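Local structure of methyltransferase-like protein (Saccharopolyspora spinosa, 4PNE) at residues Val89-Thr103 / Asn114-Gln127. The protein catalyses a [4+2] cycloaddition in spinosyn biosynthesis, using a fold like that of S-adenosylmethionine-dependent methyltransferases. Sequence-based numbering, arbitrary orientation.
With SAH (S-adenosyl-L-homocysteine), chain C.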
loop_
_atom_site.group_PDB
_atom_site.type_symbol
_atom_site.label_atom_id
_atom_site.label_comp_id
_atom_site.label_asym_id
_atom_site.label_seq_id
_atom_site.Cartn_x
_atom_site.Cartn_y
_atom_site.Cartn_z
ATOM N N VAL A 89 12.566 -6.361 -6.953
ATOM C CA VAL A 89 13.655 -7.013 -6.230
ATOM C C VAL A 89 14.451 -7.732 -7.293
ATOM O O VAL A 89 14.096 -8.821 -7.719
ATOM C CB VAL A 89 13.147 -7.974 -5.145
ATOM C CG1 VAL A 89 14.290 -8.705 -4.456
ATOM C CG2 VAL A 89 12.310 -7.208 -4.107
ATOM N N LEU A 90 15.528 -7.101 -7.736
ATOM C CA LEU A 90 16.191 -7.544 -8.949
ATOM C C LEU A 90 17.414 -8.411 -8.650
ATOM O O LEU A 90 17.981 -9.024 -9.558
ATOM C CB LEU A 90 16.587 -6.334 -9.785
ATOM C CG LEU A 90 15.475 -5.327 -10.119
ATOM C CD1 LEU A 90 16.044 -4.221 -10.981
ATOM C CD2 LEU A 90 14.277 -5.983 -10.789
ATOM N N ASP A 91 17.799 -8.496 -7.378
ATOM C CA ASP A 91 18.938 -9.307 -6.986
ATOM C C ASP A 91 18.884 -9.568 -5.492
ATOM O O ASP A 91 18.112 -8.931 -4.797
ATOM C CB ASP A 91 20.235 -8.584 -7.352
ATOM C CG ASP A 91 21.376 -9.528 -7.627
ATOM O OD1 ASP A 91 21.329 -10.705 -7.179
ATOM O OD2 ASP A 91 22.315 -9.083 -8.324
ATOM N N GLY A 92 19.698 -10.499 -5.000
ATOM C CA GLY A 92 19.923 -10.600 -3.571
ATOM C C GLY A 92 20.808 -9.441 -3.130
ATOM O O GLY A 92 21.520 -8.850 -3.932
ATOM N N GLY A 93 20.799 -9.126 -1.842
ATOM C CA GLY A 93 21.767 -8.204 -1.276
ATOM C C GLY A 93 21.480 -6.739 -1.494
ATOM O O GLY A 93 22.366 -5.902 -1.363
ATOM N N VAL A 94 20.226 -6.440 -1.823
ATOM C CA VAL A 94 19.787 -5.057 -2.010
ATOM C C VAL A 94 19.068 -4.568 -0.761
ATOM O O VAL A 94 18.691 -5.372 0.110
ATOM C CB VAL A 94 18.851 -4.925 -3.212
ATOM C CG1 VAL A 94 19.563 -5.289 -4.517
ATOM C CG2 VAL A 94 17.628 -5.801 -3.052
ATOM N N ARG A 95 18.921 -3.247 -0.669
ATOM C CA ARG A 95 18.211 -2.590 0.408
ATOM C C ARG A 95 16.961 -1.983 -0.202
ATOM O O ARG A 95 17.051 -1.292 -1.210
ATOM C CB ARG A 95 19.067 -1.511 1.098
ATOM C CG ARG A 95 18.533 -1.136 2.466
ATOM C CD ARG A 95 19.317 -0.024 3.126
ATOM N NE ARG A 95 18.603 0.438 4.305
ATOM C CZ ARG A 95 18.864 1.581 4.937
ATOM N NH1 ARG A 95 18.141 1.927 5.994
ATOM N NH2 ARG A 95 19.839 2.376 4.505
ATOM N N LEU A 96 15.808 -2.258 0.399
ATOM C CA LEU A 96 14.508 -1.855 -0.106
ATOM C C LEU A 96 13.738 -1.045 0.949
ATOM O O LEU A 96 13.686 -1.469 2.113
ATOM C CB LEU A 96 13.712 -3.101 -0.513
ATOM C CG LEU A 96 12.418 -2.839 -1.266
ATOM C CD1 LEU A 96 12.222 -3.879 -2.351
ATOM C CD2 LEU A 96 11.292 -2.857 -0.291
ATOM N N LEU A 97 13.181 0.108 0.573
ATOM C CA LEU A 97 12.319 0.890 1.460
ATOM C C LEU A 97 10.850 0.582 1.158
ATOM O O LEU A 97 10.389 0.839 0.049
ATOM C CB LEU A 97 12.587 2.386 1.287
ATOM C CG LEU A 97 11.800 3.378 2.137
ATOM C CD1 LEU A 97 12.165 3.232 3.577
ATOM C CD2 LEU A 97 12.009 4.791 1.619
ATOM N N ASP A 98 10.142 0.039 2.134
ATOM C CA ASP A 98 8.717 -0.264 2.046
ATOM C C ASP A 98 7.937 0.933 2.640
ATOM O O ASP A 98 7.817 1.095 3.849
ATOM C CB ASP A 98 8.466 -1.626 2.771
ATOM C CG ASP A 98 7.025 -2.104 2.691
ATOM O OD1 ASP A 98 6.229 -1.502 1.965
ATOM O OD2 ASP A 98 6.712 -3.100 3.391
ATOM N N VAL A 99 7.458 1.797 1.765
ATOM C CA VAL A 99 6.877 3.079 2.125
ATOM C C VAL A 99 5.411 2.868 2.468
ATOM O O VAL A 99 4.605 2.605 1.591
ATOM C CB VAL A 99 6.994 4.077 1.000
ATOM C CG1 VAL A 99 6.329 5.409 1.414
ATOM C CG2 VAL A 99 8.441 4.290 0.651
ATOM N N GLY A 100 5.079 2.903 3.742
ATOM C CA GLY A 100 3.732 2.580 4.167
ATOM C C GLY A 100 3.526 1.081 4.266
ATOM O O GLY A 100 2.743 0.508 3.525
ATOM N N CYS A 101 4.190 0.456 5.218
ATOM C CA CYS A 101 4.398 -0.972 5.181
ATOM C C CYS A 101 3.255 -1.775 5.819
ATOM O O CYS A 101 3.323 -3.007 5.838
ATOM C CB CYS A 101 5.729 -1.304 5.872
ATOM S SG CYS A 101 5.767 -0.850 7.664
ATOM N N GLY A 102 2.225 -1.098 6.326
ATOM C CA GLY A 102 1.119 -1.775 6.992
ATOM C C GLY A 102 1.636 -2.587 8.178
ATOM O O GLY A 102 2.542 -2.134 8.905
ATOM N N THR A 103 1.104 -3.795 8.345
ATOM C CA THR A 103 1.554 -4.657 9.445
ATOM C C THR A 103 2.828 -5.420 9.087
ATOM O O THR A 103 3.257 -6.334 9.814
ATOM C CB THR A 103 0.462 -5.655 9.838
ATOM O OG1 THR A 103 0.221 -6.524 8.737
ATOM C CG2 THR A 103 -0.812 -4.936 10.176
ATOM N N ASN A 114 13.985 -14.119 0.012
ATOM C CA ASN A 114 14.967 -13.200 -0.589
ATOM C C ASN A 114 15.924 -12.665 0.472
ATOM O O ASN A 114 15.496 -12.059 1.465
ATOM C CB ASN A 114 14.249 -12.035 -1.284
ATOM C CG ASN A 114 13.439 -12.485 -2.475
ATOM O OD1 ASN A 114 13.951 -12.537 -3.581
ATOM N ND2 ASN A 114 12.162 -12.790 -2.260
ATOM N N ALA A 115 17.223 -12.902 0.267
ATOM C CA ALA A 115 18.235 -12.395 1.175
ATOM C C ALA A 115 18.521 -10.923 0.881
ATOM O O ALA A 115 19.538 -10.558 0.255
ATOM C CB ALA A 115 19.493 -13.213 1.085
ATOM N N ILE A 116 17.595 -10.085 1.318
ATOM C CA ILE A 116 17.660 -8.638 1.174
ATOM C C ILE A 116 17.381 -7.991 2.502
ATOM O O ILE A 116 17.050 -8.668 3.475
ATOM C CB ILE A 116 16.648 -8.119 0.114
ATOM C CG1 ILE A 116 15.194 -8.372 0.543
ATOM C CG2 ILE A 116 16.896 -8.792 -1.192
ATOM C CD1 ILE A 116 14.169 -7.846 -0.446
ATOM N N GLN A 117 17.539 -6.670 2.540
ATOM C CA GLN A 117 17.245 -5.888 3.726
ATOM C C GLN A 117 16.097 -4.934 3.408
ATOM O O GLN A 117 16.194 -4.116 2.490
ATOM C CB GLN A 117 18.477 -5.125 4.212
ATOM C CG GLN A 117 19.486 -5.985 4.985
ATOM C CD GLN A 117 20.452 -6.711 4.064
ATOM O OE1 GLN A 117 21.442 -6.146 3.628
ATOM N NE2 GLN A 117 20.162 -7.972 3.763
ATOM N N ILE A 118 14.984 -5.093 4.125
ATOM C CA ILE A 118 13.825 -4.235 3.971
ATOM C C ILE A 118 13.692 -3.356 5.188
ATOM O O ILE A 118 13.692 -3.851 6.321
ATOM C CB ILE A 118 12.548 -5.033 3.791
ATOM C CG1 ILE A 118 12.670 -5.998 2.616
ATOM C CG2 ILE A 118 11.396 -4.072 3.548
ATOM C CD1 ILE A 118 11.454 -6.935 2.431
ATOM N N THR A 119 13.620 -2.059 4.929
ATOM C CA THR A 119 13.278 -1.036 5.899
ATOM C C THR A 119 11.809 -0.716 5.653
ATOM O O THR A 119 11.498 -0.122 4.648
ATOM C CB THR A 119 14.150 0.226 5.728
ATOM O OG1 THR A 119 15.550 -0.117 5.895
ATOM C CG2 THR A 119 13.763 1.311 6.725
ATOM N N GLY A 120 10.908 -1.073 6.572
ATOM C CA GLY A 120 9.488 -0.777 6.434
ATOM C C GLY A 120 9.102 0.401 7.274
ATOM O O GLY A 120 9.418 0.416 8.461
ATOM N N ILE A 121 8.444 1.396 6.706
ATOM C CA ILE A 121 8.018 2.557 7.452
ATOM C C ILE A 121 6.506 2.738 7.406
ATOM O O ILE A 121 5.863 2.461 6.400
ATOM C CB ILE A 121 8.689 3.851 6.963
ATOM C CG1 ILE A 121 8.365 4.146 5.498
ATOM C CG2 ILE A 121 10.190 3.736 7.121
ATOM C CD1 ILE A 121 8.804 5.548 5.038
ATOM N N THR A 122 5.950 3.161 8.532
ATOM C CA THR A 122 4.539 3.452 8.624
ATOM C C THR A 122 4.341 4.573 9.636
ATOM O O THR A 122 5.214 4.809 10.453
ATOM C CB THR A 122 3.734 2.227 9.028
ATOM O OG1 THR A 122 2.374 2.627 9.273
ATOM C CG2 THR A 122 4.323 1.568 10.280
ATOM N N VAL A 123 3.207 5.245 9.597
ATOM C CA VAL A 123 2.926 6.297 10.584
ATOM C C VAL A 123 2.089 5.783 11.757
ATOM O O VAL A 123 1.780 6.534 12.675
ATOM C CB VAL A 123 2.236 7.481 9.912
ATOM C CG1 VAL A 123 3.263 8.231 9.067
ATOM C CG2 VAL A 123 1.043 7.034 9.036
ATOM N N SER A 124 1.773 4.497 11.709
ATOM C CA SER A 124 1.009 3.845 12.761
ATOM C C SER A 124 1.913 3.103 13.723
ATOM O O SER A 124 2.522 2.114 13.331
ATOM C CB SER A 124 0.018 2.873 12.134
ATOM O OG SER A 124 -0.617 2.078 13.119
ATOM N N GLN A 125 1.944 3.512 15.005
ATOM C CA GLN A 125 2.750 2.804 16.001
ATOM C C GLN A 125 2.209 1.402 16.292
ATOM O O GLN A 125 2.968 0.491 16.610
ATOM C CB GLN A 125 2.833 3.616 17.290
ATOM C CG GLN A 125 3.443 4.957 17.100
ATOM C CD GLN A 125 3.495 5.770 18.369
ATOM O OE1 GLN A 125 4.564 5.984 18.931
ATOM N NE2 GLN A 125 2.340 6.228 18.826
ATOM N N VAL A 126 0.891 1.220 16.174
ATOM C CA VAL A 126 0.321 -0.103 16.262
ATOM C C VAL A 126 0.942 -0.989 15.212
ATOM O O VAL A 126 1.342 -2.093 15.491
ATOM C CB VAL A 126 -1.219 -0.076 16.091
ATOM C CG1 VAL A 126 -1.762 -1.461 15.852
ATOM C CG2 VAL A 126 -1.888 0.577 17.322
ATOM N N GLN A 127 1.002 -0.522 13.972
ATOM C CA GLN A 127 1.573 -1.365 12.915
ATOM C C GLN A 127 3.080 -1.650 13.119
ATOM O O GLN A 127 3.544 -2.761 12.859
ATOM C CB GLN A 127 1.317 -0.728 11.538
ATOM C CG GLN A 127 -0.135 -0.812 11.143
ATOM C CD GLN A 127 -0.430 -0.187 9.811
ATOM O OE1 GLN A 127 0.289 0.688 9.350
ATOM N NE2 GLN A 127 -1.535 -0.561 9.245
HETATM N N SAH C . 1.823 -1.462 1.933
HETATM C CA SAH C . 1.032 -2.124 2.975
HETATM C CB SAH C . 0.006 -1.221 3.654
HETATM C CG SAH C . -0.854 -0.329 2.794
HETATM S SD SAH C . -2.104 0.500 3.786
HETATM C C SAH C . 0.353 -3.332 2.389
HETATM O O SAH C . -0.104 -4.183 3.130
HETATM O OXT SAH C . 0.349 -3.491 1.165
HETATM C "C5'" SAH C . -1.360 2.152 3.771
HETATM C "C4'" SAH C . -0.104 2.269 4.622
HETATM O "O4'" SAH C . 0.527 3.517 4.369
HETATM C "C3'" SAH C . -0.359 2.239 6.119
HETATM O "O3'" SAH C . 0.608 1.358 6.660
HETATM C "C2'" SAH C . -0.145 3.679 6.556
HETATM O "O2'" SAH C . 0.243 3.891 7.912
HETATM C "C1'" SAH C . 0.933 4.121 5.569
HETATM N N9 SAH C . 1.043 5.588 5.464
HETATM C C8 SAH C . 0.086 6.531 5.272
HETATM N N7 SAH C . 0.648 7.761 5.289
HETATM C C5 SAH C . 1.968 7.601 5.510
HETATM C C6 SAH C . 3.013 8.492 5.644
HETATM N N6 SAH C . 2.830 9.799 5.537
HETATM N N1 SAH C . 4.259 8.018 5.846
HETATM C C2 SAH C . 4.503 6.664 5.947
HETATM N N3 SAH C . 3.470 5.775 5.864
HETATM C C4 SAH C . 2.226 6.245 5.618
HETATM O O HOH W 1 16.652 -11.604 -3.835
#
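Ile121 N donates to Asp98 O at 2.9 Å, almost straight at 176°, within the ladder joining the parallel strands 95-99 and 117-122, which with the connecting helix 105-113 form the first beta-alpha-beta unit of this Rossmann-like methyltransferase fold. Leu96 and Asp98 each donate to and accept from the neighbouring strand, whereas Leu97 turns its backbone to strand 161-167. Just past the end of strand 95-99, Cys101 N and, weakly, Gly100 N donate to Ile121 O.

There the two segments line part of the S-adenosyl-L-homocysteine pocket, which Ile60, His61 and Asp150 help complete. Gly100 O accepts from the ligand amino N at 2.7 Å; glycine suits this place because the ribose packs against its bare backbone. Gly102 N donates to ribose O3' (3.0 Å). Thr122 OG1 accepts from ribose O2' and gives its own proton to Gln127 OE1 (2.8 Å), in the carbonyl plane; OE1 also accepts from O3'. Ser124 N, closing an ST turn, donates to Thr122 OG1.

Buried between neighbouring strands, Leu96 CD2 lies alongside Ile118 CG2; on the other face Leu97 CD1 meets Ile121 CG2. Gly120, lacking a side chain, lets Cys101 CB approach its CA (3.8 Å). At the outer end, Val94 CG2 touches Ile116 CG2 at 3.6 Å.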